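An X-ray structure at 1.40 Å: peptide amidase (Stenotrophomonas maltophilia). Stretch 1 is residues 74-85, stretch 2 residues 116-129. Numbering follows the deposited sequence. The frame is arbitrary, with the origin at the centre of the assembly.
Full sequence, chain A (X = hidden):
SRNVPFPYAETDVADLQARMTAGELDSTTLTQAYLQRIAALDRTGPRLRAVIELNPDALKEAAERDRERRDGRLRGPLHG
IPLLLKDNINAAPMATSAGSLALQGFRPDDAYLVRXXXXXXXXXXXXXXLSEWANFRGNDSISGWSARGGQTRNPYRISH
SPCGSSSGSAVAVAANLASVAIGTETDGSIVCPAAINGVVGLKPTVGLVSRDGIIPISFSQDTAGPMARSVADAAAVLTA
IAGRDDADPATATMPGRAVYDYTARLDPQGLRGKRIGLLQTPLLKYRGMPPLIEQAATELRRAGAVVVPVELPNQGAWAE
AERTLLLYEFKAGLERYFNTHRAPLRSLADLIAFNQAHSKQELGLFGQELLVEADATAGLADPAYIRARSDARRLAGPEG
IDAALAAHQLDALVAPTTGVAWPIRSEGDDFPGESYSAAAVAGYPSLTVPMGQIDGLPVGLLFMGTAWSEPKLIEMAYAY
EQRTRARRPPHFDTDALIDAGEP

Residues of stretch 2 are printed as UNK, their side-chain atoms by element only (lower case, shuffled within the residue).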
ATOM      1  N   LEU A  74     -18.854  -2.419  22.019  1.00 17.89           N
ATOM      2  CA  LEU A  74     -18.121  -2.700  20.789  1.00 17.41           C
ATOM      3  C   LEU A  74     -18.047  -1.487  19.867  1.00 15.84           C
ATOM      4  O   LEU A  74     -18.989  -0.698  19.776  1.00 18.89           O
ATOM      5  CB  LEU A  74     -18.768  -3.875  20.054  1.00 18.48           C
ATOM      6  CG  LEU A  74     -18.690  -5.213  20.794  1.00 19.67           C
ATOM      7  CD1 LEU A  74     -19.475  -6.266  20.033  1.00 22.93           C
ATOM      8  CD2 LEU A  74     -17.234  -5.633  20.945  1.00 20.65           C
ATOM      9  N   ARG A  75     -16.923  -1.355  19.170  1.00 13.49           N
ATOM     10  CA  ARG A  75     -16.693  -0.228  18.272  1.00 12.73           C
ATOM     11  C   ARG A  75     -16.985  -0.501  16.801  1.00 12.70           C
ATOM     12  O   ARG A  75     -17.066   0.433  16.003  1.00 16.64           O
ATOM     13  CB  ARG A  75     -15.249   0.248  18.424  1.00 12.30           C
ATOM     14  CG  ARG A  75     -14.950   0.841  19.789  1.00 12.11           C
ATOM     15  CD  ARG A  75     -13.460   0.835  20.075  1.00 11.47           C
ATOM     16  NE  ARG A  75     -13.151   1.448  21.362  1.00 12.44           N
ATOM     17  CZ  ARG A  75     -13.090   2.757  21.569  1.00 14.47           C
ATOM     18  NH1 ARG A  75     -13.314   3.600  20.568  1.00 15.12           N
ATOM     19  NH2 ARG A  75     -12.810   3.227  22.778  1.00 17.15           N
ATOM     20  N   GLY A  76     -17.135  -1.769  16.440  1.00 11.69           N
ATOM     21  CA  GLY A  76     -17.411  -2.099  15.056  1.00 11.14           C
ATOM     22  C   GLY A  76     -16.678  -3.334  14.569  1.00  9.99           C
ATOM     23  O   GLY A  76     -16.088  -4.067  15.366  1.00 10.87           O
ATOM     24  N   PRO A  77     -16.686  -3.582  13.251  1.00  9.59           N
ATOM     25  CA  PRO A  77     -16.037  -4.733  12.613  1.00 10.16           C
ATOM     26  C   PRO A  77     -14.560  -4.949  12.931  1.00  9.36           C
ATOM     27  O   PRO A  77     -14.072  -6.077  12.865  1.00  9.67           O
ATOM     28  CB  PRO A  77     -16.257  -4.472  11.124  1.00 11.58           C
ATOM     29  CG  PRO A  77     -17.532  -3.697  11.099  1.00 13.95           C
ATOM     30  CD  PRO A  77     -17.352  -2.739  12.242  1.00 10.91           C
ATOM     31  N   LEU A  78     -13.847  -3.878  13.268  1.00  8.54           N
ATOM     32  CA  LEU A  78     -12.421  -3.994  13.561  1.00  7.94           C
ATOM     33  C   LEU A  78     -12.070  -4.017  15.047  1.00  8.78           C
ATOM     34  O   LEU A  78     -10.894  -3.960  15.407  1.00  9.17           O
ATOM     35  CB  LEU A  78     -11.649  -2.850  12.892  1.00  9.98           C
ATOM     36  CG  LEU A  78     -11.723  -2.713  11.368  1.00  9.97           C
ATOM     37  CD1 LEU A  78     -10.805  -1.586  10.921  1.00 11.05           C
ATOM     38  CD2 LEU A  78     -11.316  -4.014  10.697  1.00 12.01           C
ATOM     39  N   HIS A  79     -13.078  -4.118  15.906  1.00  8.49           N
ATOM     40  CA  HIS A  79     -12.840  -4.125  17.346  1.00  8.26           C
ATOM     41  C   HIS A  79     -11.908  -5.258  17.772  1.00  7.89           C
ATOM     42  O   HIS A  79     -12.246  -6.437  17.642  1.00  8.98           O
ATOM     43  CB  HIS A  79     -14.168  -4.244  18.097  1.00  9.38           C
ATOM     44  CG  HIS A  79     -14.059  -3.948  19.560  1.00  9.68           C
ATOM     45  ND1 HIS A  79     -14.530  -2.778  20.117  1.00 10.20           N
ATOM     46  CD2 HIS A  79     -13.512  -4.655  20.577  1.00 10.33           C
ATOM     47  CE1 HIS A  79     -14.280  -2.779  21.414  1.00 11.32           C
ATOM     48  NE2 HIS A  79     -13.663  -3.907  21.719  1.00  9.63           N
ATOM     49  N   GLY A  80     -10.735  -4.890  18.282  1.00  7.24           N
ATOM     50  CA  GLY A  80      -9.770  -5.878  18.737  1.00  7.57           C
ATOM     51  C   GLY A  80      -8.854  -6.474  17.679  1.00  8.07           C
ATOM     52  O   GLY A  80      -8.039  -7.336  17.993  1.00  9.41           O
ATOM     53  N   ILE A  81      -8.975  -6.018  16.435  1.00  7.75           N
ATOM     54  CA  ILE A  81      -8.155  -6.531  15.334  1.00  7.22           C
ATOM     55  C   ILE A  81      -6.770  -5.877  15.293  1.00  6.69           C
ATOM     56  O   ILE A  81      -6.662  -4.660  15.178  1.00  7.72           O
ATOM     57  CB  ILE A  81      -8.861  -6.289  13.977  1.00  8.32           C
ATOM     58  CG1 ILE A  81     -10.191  -7.046  13.940  1.00  9.26           C
ATOM     59  CG2 ILE A  81      -7.954  -6.707  12.826  1.00  9.14           C
ATOM     60  CD1 ILE A  81     -10.057  -8.556  13.975  1.00 12.03           C
ATOM     61  N   PRO A  82      -5.694  -6.681  15.392  1.00  7.00           N
ATOM     62  CA  PRO A  82      -4.327  -6.141  15.363  1.00  7.91           C
ATOM     63  C   PRO A  82      -3.831  -5.840  13.954  1.00  6.70           C
ATOM     64  O   PRO A  82      -3.972  -6.669  13.050  1.00  8.09           O
ATOM     65  CB  PRO A  82      -3.490  -7.247  16.014  1.00  8.95           C
ATOM     66  CG  PRO A  82      -4.495  -8.083  16.765  1.00  9.83           C
ATOM     67  CD  PRO A  82      -5.682  -8.080  15.844  1.00  7.77           C
ATOM     68  N   LEU A  83      -3.223  -4.670  13.780  1.00  6.43           N
ATOM     69  CA  LEU A  83      -2.702  -4.272  12.479  1.00  6.83           C
ATOM     70  C   LEU A  83      -1.354  -3.568  12.574  1.00  6.80           C
ATOM     71  O   LEU A  83      -0.911  -3.188  13.661  1.00  7.70           O
ATOM     72  CB  LEU A  83      -3.723  -3.376  11.765  1.00  9.78           C
ATOM     73  CG  LEU A  83      -4.205  -2.094  12.451  1.00  8.59           C
ATOM     74  CD1 LEU A  83      -3.120  -1.024  12.401  1.00 12.21           C
ATOM     75  CD2 LEU A  83      -5.464  -1.595  11.747  1.00 11.27           C
ATOM     76  N   LEU A  84      -0.701  -3.413  11.426  1.00  5.62           N
ATOM     77  CA  LEU A  84       0.599  -2.746  11.340  1.00  6.39           C
ATOM     78  C   LEU A  84       0.506  -1.528  10.425  1.00  5.56           C
ATOM     79  O   LEU A  84      -0.305  -1.502   9.497  1.00  6.89           O
ATOM     80  CB  LEU A  84       1.655  -3.720  10.814  1.00  7.10           C
ATOM     81  CG  LEU A  84       2.096  -4.806  11.802  1.00  6.83           C
ATOM     82  CD1 LEU A  84       2.738  -5.949  11.040  1.00  9.11           C
ATOM     83  CD2 LEU A  84       3.068  -4.225  12.823  1.00  8.95           C
ATOM     84  N   LEU A  85       1.349  -0.531  10.681  1.00  5.62           N
ATOM     85  CA  LEU A  85       1.357   0.712   9.910  1.00  6.18           C
ATOM     86  C   LEU A  85       2.716   1.016   9.296  1.00  5.92           C
ATOM     87  O   LEU A  85       3.731   0.962   9.992  1.00  6.70           O
ATOM     88  CB  LEU A  85       0.997   1.889  10.820  1.00  7.00           C
ATOM     89  CG  LEU A  85      -0.315   1.866  11.601  1.00  6.33           C
ATOM     90  CD1 LEU A  85      -0.286   2.957  12.658  1.00  8.89           C
ATOM     91  CD2 LEU A  85      -1.486   2.056  10.652  1.00  8.28           C
ATOM     92  N   UNK A 116      -8.813   7.218  13.193  1.00  7.68           N
ATOM     93  CA  UNK A 116     -10.005   6.505  12.750  1.00  8.48           C
ATOM     94  C   UNK A 116      -9.901   5.010  13.053  1.00  7.94           C
ATOM     95  O   UNK A 116     -10.872   4.396  13.494  1.00  9.40           O
ATOM     96  n   UNK A 116     -14.674   7.143   9.396  1.00 26.51           N
ATOM     97  c   UNK A 116     -10.670   8.109  10.858  1.00 13.47           C
ATOM     98  c   UNK A 116     -10.243   6.703  11.252  1.00 10.70           C
ATOM     99  c   UNK A 116     -13.585   7.869   9.612  1.00 25.25           C
ATOM    100  n   UNK A 116     -12.396   7.421   9.220  1.00 21.50           N
ATOM    101  c   UNK A 116     -11.140   8.143   9.411  1.00 17.71           C
ATOM    102  n   UNK A 116     -13.689   9.042  10.220  1.00 26.58           N
ATOM    103  N   UNK A 117      -8.731   4.420  12.825  1.00  7.27           N
ATOM    104  CA  UNK A 117      -8.549   2.996  13.092  1.00  7.50           C
ATOM    105  C   UNK A 117      -8.680   2.692  14.580  1.00  7.94           C
ATOM    106  O   UNK A 117      -9.307   1.707  14.963  1.00  8.33           O
ATOM    107  c   UNK A 117      -7.183   2.528  12.584  1.00  6.81           C
ATOM    108  c   UNK A 117      -7.917   1.209  10.595  1.00  7.64           C
ATOM    109  c   UNK A 117      -5.616   2.189  10.684  1.00  8.43           C
ATOM    110  c   UNK A 117      -7.070   2.381  11.066  1.00  6.94           C
ATOM    111  N   UNK A 118      -8.092   3.535  15.420  1.00  8.19           N
ATOM    112  CA  UNK A 118      -8.180   3.305  16.852  1.00  8.27           C
ATOM    113  C   UNK A 118      -9.605   3.508  17.361  1.00 10.06           C
ATOM    114  O   UNK A 118     -10.061   2.763  18.229  1.00 10.42           O
ATOM    115  c   UNK A 118      -2.310   4.124  18.657  1.00 15.43           C
ATOM    116  c   UNK A 118      -4.721   4.471  18.237  1.00 13.53           C
ATOM    117  n   UNK A 118      -1.326   3.321  19.039  1.00 15.48           N
ATOM    118  n   UNK A 118      -3.560   3.673  18.628  1.00 16.41           N
ATOM    119  n   UNK A 118      -2.042   5.377  18.310  1.00 16.37           N
ATOM    120  c   UNK A 118      -7.176   4.189  17.600  1.00 10.56           C
ATOM    121  c   UNK A 118      -5.766   3.597  17.564  1.00 11.01           C
ATOM    122  N   UNK A 119     -10.317   4.491  16.815  1.00  9.50           N
ATOM    123  CA  UNK A 119     -11.696   4.718  17.231  1.00 11.33           C
ATOM    124  C   UNK A 119     -12.541   3.507  16.827  1.00  9.94           C
ATOM    125  O   UNK A 119     -13.509   3.163  17.504  1.00 11.31           O
ATOM    126  o   UNK A 119     -11.383   8.185  16.308  1.00 25.44           O
ATOM    127  c   UNK A 119     -11.601   7.249  17.109  1.00 20.66           C
ATOM    128  o   UNK A 119     -11.310   7.311  18.322  1.00 24.20           O
ATOM    129  c   UNK A 119     -12.262   5.989  16.589  1.00 13.72           C
ATOM    130  N   UNK A 120     -12.159   2.862  15.728  1.00  8.79           N
ATOM    131  CA  UNK A 120     -12.855   1.677  15.230  1.00  8.91           C
ATOM    132  C   UNK A 120     -12.506   0.437  16.056  1.00  8.50           C
ATOM    133  O   UNK A 120     -13.062  -0.643  15.834  1.00  9.38           O
ATOM    134  c   UNK A 120     -12.507   1.442  13.761  1.00  9.52           C
ATOM    135  N   UNK A 121     -11.574   0.588  16.992  1.00  8.58           N
ATOM    136  CA  UNK A 121     -11.197  -0.527  17.849  1.00  8.45           C
ATOM    137  C   UNK A 121      -9.989  -1.344  17.437  1.00  8.04           C
ATOM    138  O   UNK A 121      -9.669  -2.339  18.085  1.00  8.16           O
ATOM    139  N   UNK A 122      -9.308  -0.944  16.369  1.00  7.53           N
ATOM    140  CA  UNK A 122      -8.137  -1.690  15.931  1.00  8.53           C
ATOM    141  C   UNK A 122      -6.992  -1.522  16.923  1.00  7.62           C
ATOM    142  O   UNK A 122      -6.887  -0.504  17.607  1.00  9.72           O
ATOM    143  c   UNK A 122      -7.700  -1.228  14.540  1.00  8.30           C
ATOM    144  N   UNK A 123      -6.149  -2.543  17.000  1.00  7.24           N
ATOM    145  CA  UNK A 123      -4.994  -2.545  17.887  1.00  7.70           C
ATOM    146  C   UNK A 123      -3.749  -2.339  17.027  1.00  7.45           C
ATOM    147  O   UNK A 123      -3.521  -3.085  16.076  1.00  8.34           O
ATOM    148  c   UNK A 123      -4.874  -3.896  18.627  1.00  7.99           C
ATOM    149  c   UNK A 123      -3.557  -3.966  19.396  1.00 10.63           C
ATOM    150  c   UNK A 123      -6.055  -4.073  19.572  1.00  9.97           C
ATOM    151  N   UNK A 124      -2.953  -1.326  17.345  1.00  7.92           N
ATOM    152  CA  UNK A 124      -1.739  -1.074  16.579  1.00  8.78           C
ATOM    153  C   UNK A 124      -0.595  -1.910  17.146  1.00  9.21           C
ATOM    154  O   UNK A 124      -0.157  -1.692  18.271  1.00  9.33           O
ATOM    155  c   UNK A 124      -0.074   0.657  15.825  1.00  9.82           C
ATOM    156  c   UNK A 124      -1.354   0.421  16.619  1.00  9.48           C
ATOM    157  c   UNK A 124      -2.490   1.260  16.051  1.00 11.24           C
ATOM    158  N   UNK A 125      -0.126  -2.883  16.370  1.00  8.25           N
ATOM    159  CA  UNK A 125       0.968  -3.748  16.803  1.00  8.63           C
ATOM    160  C   UNK A 125       2.320  -3.055  16.700  1.00  9.07           C
ATOM    161  O   UNK A 125       3.225  -3.321  17.492  1.00  9.03           O
ATOM    162  c   UNK A 125       0.097  -6.736  17.523  1.00 13.90           C
ATOM    163  c   UNK A 125       1.021  -5.020  15.955  1.00 10.69           C
ATOM    164  c   UNK A 125       0.136  -7.157  15.057  1.00 14.09           C
ATOM    165  c   UNK A 125      -0.037  -6.105  16.143  1.00 11.11           C
ATOM    166  N   UNK A 126       2.454  -2.175  15.713  1.00  7.31           N
ATOM    167  CA  UNK A 126       3.707  -1.478  15.511  1.00  8.20           C
ATOM    168  C   UNK A 126       3.803  -0.877  14.125  1.00  7.85           C
ATOM    169  O   UNK A 126       2.793  -0.735  13.431  1.00  7.59           O
ATOM    170  N   UNK A 127       5.026  -0.541  13.723  1.00  7.20           N
ATOM    171  CA  UNK A 127       5.299   0.076  12.429  1.00  6.89           C
ATOM    172  C   UNK A 127       6.120  -0.851  11.543  1.00  7.19           C
ATOM    173  O   UNK A 127       6.944  -1.622  12.035  1.00  8.16           O
ATOM    174  n   UNK A 127       4.865   4.999  12.446  1.00 12.75           N
ATOM    175  c   UNK A 127       6.072   1.385  12.631  1.00  8.30           C
ATOM    176  c   UNK A 127       4.099   3.742  12.187  1.00 14.81           C
ATOM    177  c   UNK A 127       4.103   2.795  13.377  1.00 12.57           C
ATOM    178  c   UNK A 127       5.507   2.306  13.708  1.00  9.87           C
ATOM    179  N   UNK A 128       5.902  -0.772  10.234  1.00  5.76           N
ATOM    180  CA  UNK A 128       6.633  -1.610   9.295  1.00  5.88           C
ATOM    181  C   UNK A 128       7.702  -0.861   8.511  1.00  6.68           C
ATOM    182  O   UNK A 128       7.581   0.336   8.228  1.00  6.81           O
ATOM    183  c   UNK A 128       4.861  -3.363   8.997  1.00  7.96           C
ATOM    184  c   UNK A 128       5.683  -2.294   8.295  1.00  5.10           C
ATOM    185  o   UNK A 128       4.816  -1.313   7.711  1.00  7.72           O
ATOM    186  N   UNK A 129       8.757  -1.587   8.167  1.00  6.29           N
ATOM    187  CA  UNK A 129       9.862  -1.021   7.417  1.00  6.62           C
ATOM    188  C   UNK A 129       9.421  -0.643   6.010  1.00  6.47           C
ATOM    189  O   UNK A 129       8.432  -1.161   5.485  1.00  6.73           O
ATOM    190  o   UNK A 129      12.615  -0.253   7.182  1.00  7.29           O
ATOM    191  c   UNK A 129      11.022  -2.024   7.369  1.00  6.68           C
ATOM    192  c   UNK A 129      12.314  -1.404   6.877  1.00  6.54           C
ATOM    193  n   UNK A 129      13.097  -2.180   6.136  1.00  8.92           N
TER
HETATM  194  O   HOH W   1     -16.805   3.205  16.495  1.00 49.78           O

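Position 116 carries three carbons, a nitrogen, and a carbon bearing two more nitrogens: a guanidinium. It touches nothing on stretch 1. This is R116, lying in a helix that delivers the chain to the contact.

Position 117 has four carbons forked at the second. One fork tip lies 3.9 Å from L83 CD2 and 4.0 Å from L78 CD1, and the other 4.1 Å from L85 CD2. It is L117, whose branched end fills the space among three leucines.

Position 118 is again three carbons, a nitrogen and a carbon with two nitrogens, with CB pointing away from stretch 1: R118, whose side chain finds its partners elsewhere in the structure.

Position 119 has two carbons, the second carrying two oxygens. The carboxylate is not what stretch 1 uses; R75 NH1 donates to the backbone O of 119 at 3.1 Å, near the guanidinium plane. Two equivalent oxygens on so short a chain suggest aspartate, D119.

Position 120 has one carbon, pointing away, with its CB 4.5 Å from L78 CB: A120, small where the helix meets the turn of stretch 1.

Position 121 has no side-chain atoms and is G121. Its phi of 95° would jam a CB against the preceding carbonyl, and that CB would also lie 2.8 Å from H79 CA, a clash. Glycine therefore allows both the Schellman ending of the helix and the close approach of H79, while G121 O accepts from G80 N at 2.8 Å.

Position 122 has a single carbon, 3.6 Å from L83 CD2. A122 offers a small apolar surface to that leucine.

Position 123 has one carbon carrying two more, its CB 4.5 Å from P82 CB. V123 is beta-branched, as suits a strand, and packs on the proline's side of the sheet.

Position 124 has the same three-carbon fork, one tip 3.9 Å from L85 CD1. V124 shares the other face with L83 and L85.

Position 125 has four carbons forked at the second; the fork carbon is 3.6 Å from P82 CB, and CB is 3.8 Å from L84 CD2. L125 spans both residues.

Position 126 has no side chain. G126, with phi 162° and psi -163°, adopts a backbone that calls for glycine; its O accepts from L85 N at 3.1 Å.

Position 127 has four carbons in a row ending in nitrogen: K127. Its CE lies 3.9 Å from L85 CB, so the aliphatic chain meets the leucine.

Position 128 has one carbon carrying an oxygen and a carbon; that carbon is 3.7 Å from L84 CB. T128 is beta-branched, and its N donates to L85 O at 2.8 Å.

Position 129, two carbons with an oxygen and a nitrogen on the second, is N129, beyond contact.

The contact works as a parallel strand pairing. V123 N to I81 O, L83 N to V123 O and L125 N to L83 O, each 2.8 Å, form its ladder, while leucines and valines seal its faces.

Stretch 2 116-129: RLRDAGAVVLGKTN
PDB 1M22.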